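Side-chain contact in predicted HD superfamily hydrolase (uncultured Thermotogales bacterium, PDB 2PQ7), which is probably a metal-dependent hydrolase of the HD superfamily and binds a pair of iron ions: residues P71-A74 with V78-A81. Residues are numbered along the deposited sequence; the frame is centred on the assembly and turned at random.
Sequences PHEA and VDHA. With FE (Fe (III) ion), chain B.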
ATOM      1  N   PRO A  71      16.725 -13.517  16.498  1.00 14.65           N
ATOM      2  CA  PRO A  71      16.086 -13.564  17.808  1.00 13.24           C
ATOM      3  C   PRO A  71      17.116 -13.609  18.942  1.00 14.69           C
ATOM      4  O   PRO A  71      16.966 -12.915  19.947  1.00 16.53           O
ATOM      5  CB  PRO A  71      15.273 -14.875  17.729  1.00 13.07           C
ATOM      6  CG  PRO A  71      14.956 -15.013  16.277  1.00 16.62           C
ATOM      7  CD  PRO A  71      16.207 -14.557  15.586  1.00 15.63           C
ATOM      8  N   HIS A  72      18.216 -14.349  18.739  1.00 13.13           N
ATOM      9  CA  HIS A  72      19.248 -14.425  19.727  1.00 13.08           C
ATOM     10  C   HIS A  72      19.910 -13.057  19.948  1.00 14.55           C
ATOM     11  O   HIS A  72      20.198 -12.722  21.102  1.00 15.45           O
ATOM     12  CB  HIS A  72      20.245 -15.504  19.333  1.00 16.11           C
ATOM     13  CG  HIS A  72      21.420 -15.605  20.249  1.00 18.30           C
ATOM     14  ND1 HIS A  72      21.373 -16.307  21.436  1.00 26.10           N
ATOM     15  CD2 HIS A  72      22.670 -15.099  20.150  1.00 16.21           C
ATOM     16  CE1 HIS A  72      22.553 -16.224  22.031  1.00 25.76           C
ATOM     17  NE2 HIS A  72      23.352 -15.495  21.276  1.00 21.24           N
ATOM     18  N   GLU A  73      20.076 -12.277  18.882  1.00 13.32           N
ATOM     19  CA  GLU A  73      20.652 -10.919  19.012  1.00 14.20           C
ATOM     20  C   GLU A  73      19.708 -10.023  19.834  1.00 16.37           C
ATOM     21  O   GLU A  73      20.173  -9.239  20.645  1.00 16.88           O
ATOM     22  CB  GLU A  73      20.893 -10.280  17.641  1.00 13.53           C
ATOM     23  CG  GLU A  73      21.478  -8.886  17.759  1.00 15.42           C
ATOM     24  CD  GLU A  73      21.863  -8.248  16.454  1.00 21.04           C
ATOM     25  OE1 GLU A  73      22.245  -8.936  15.523  1.00 21.18           O
ATOM     26  OE2 GLU A  73      21.824  -7.010  16.380  1.00 33.52           O
ATOM     27  N   ALA A  74      18.417 -10.151  19.602  1.00 16.40           N
ATOM     28  CA  ALA A  74      17.441  -9.384  20.356  1.00 19.19           C
ATOM     29  C   ALA A  74      17.558  -9.668  21.851  1.00 20.89           C
ATOM     30  O   ALA A  74      17.333  -8.760  22.665  1.00 25.31           O
ATOM     31  CB  ALA A  74      16.034  -9.676  19.847  1.00 18.43           C
ATOM     32  N   VAL A  78      24.416 -10.018  20.845  1.00 17.08           N
ATOM     33  CA  VAL A  78      25.478 -10.685  20.068  1.00 17.16           C
ATOM     34  C   VAL A  78      25.115 -10.529  18.601  1.00 18.03           C
ATOM     35  O   VAL A  78      23.986 -10.838  18.190  1.00 14.66           O
ATOM     36  CB  VAL A  78      25.611 -12.157  20.447  1.00 20.31           C
ATOM     37  CG1 VAL A  78      26.615 -12.835  19.554  1.00 22.50           C
ATOM     38  CG2 VAL A  78      26.039 -12.286  21.924  1.00 23.73           C
ATOM     39  N   ASP A  79      26.072 -10.063  17.790  1.00 18.29           N
ATOM     40  CA  ASP A  79      25.821  -9.812  16.371  1.00 17.63           C
ATOM     41  C   ASP A  79      25.309 -11.077  15.627  1.00 15.74           C
ATOM     42  O   ASP A  79      26.004 -12.088  15.603  1.00 15.18           O
ATOM     43  CB  ASP A  79      27.098  -9.347  15.691  1.00 21.37           C
ATOM     44  CG  ASP A  79      26.998  -9.331  14.161  1.00 25.11           C
ATOM     45  OD1 ASP A  79      26.010  -8.900  13.554  1.00 30.31           O
ATOM     46  OD2 ASP A  79      27.971  -9.763  13.531  1.00 46.36           O
ATOM     47  N   HIS A  80      24.147 -10.962  15.023  1.00 15.29           N
ATOM     48  CA  HIS A  80      23.499 -12.099  14.378  1.00 14.67           C
ATOM     49  C   HIS A  80      24.259 -12.616  13.133  1.00 14.54           C
ATOM     50  O   HIS A  80      24.169 -13.819  12.781  1.00 13.80           O
ATOM     51  CB  HIS A  80      22.049 -11.831  14.041  1.00 14.34           C
ATOM     52  CG  HIS A  80      21.806 -10.932  12.865  1.00 15.62           C
ATOM     53  ND1 HIS A  80      21.914  -9.553  12.930  1.00 19.62           N
ATOM     54  CD2 HIS A  80      21.431 -11.221  11.597  1.00 16.49           C
ATOM     55  CE1 HIS A  80      21.635  -9.036  11.745  1.00 18.21           C
ATOM     56  NE2 HIS A  80      21.306 -10.029  10.922  1.00 16.89           N
ATOM     57  N   ALA A  81      24.994 -11.745  12.456  1.00 17.07           N
ATOM     58  CA  ALA A  81      25.754 -12.184  11.282  1.00 14.87           C
ATOM     59  C   ALA A  81      26.889 -13.125  11.718  1.00 15.72           C
ATOM     60  O   ALA A  81      27.134 -14.188  11.118  1.00 15.30           O
ATOM     61  CB  ALA A  81      26.284 -10.955  10.530  1.00 15.91           C
TER
HETATM   62 FE    FE B 220      20.380  -9.717   8.930  1.00 16.80          FE
HETATM   63  O   HOH W   1      19.604  -9.495   7.100  1.00 18.77           O
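Val78 meets the short helix 70-76 first: its CB lies 4.1 Å from His72 NE2, a glancing approach to the imidazole, while its carbonyl O sits 3.2 Å from Glu73 CB and also touches CG. The Glu73 chain runs out straight past that carbonyl, CG anti to the backbone N (chi1 180°), which carries the carboxylate forward to the start of helix 80-91. Asp79 is the N-cap of that helix, its OD1 taking a weak bond from Ala81 N. Although Asp79 OD1 and Glu73 OE1 are like charges 4.2 Å apart, Arg113 forms a salt bridge with each and probably offsets their repulsion. His80 is where the contact tightens. Glu73 OE1 accepts from His80 N at 2.8 Å on the anti side and from His80 ND1 at 2.7 Å on the syn side, the two donors coming from opposite faces of the carboxylate plane. OE1 lies nearly in the imidazole plane, at the ring edge. With an alanine in place of Glu73, His80 N and ND1 would both probably lose this acceptor, and the ring would be held mainly by its bond to the iron. At the other ring nitrogen, His80 NE2 binds the iron at 2.2 Å, in a site completed in part by Asp67 and His112. Glu73 is thus a second-shell carboxylate: it orients a metal ligand of the HD domain and, by accepting from ND1, probably makes the imidazole a stronger donor to the iron.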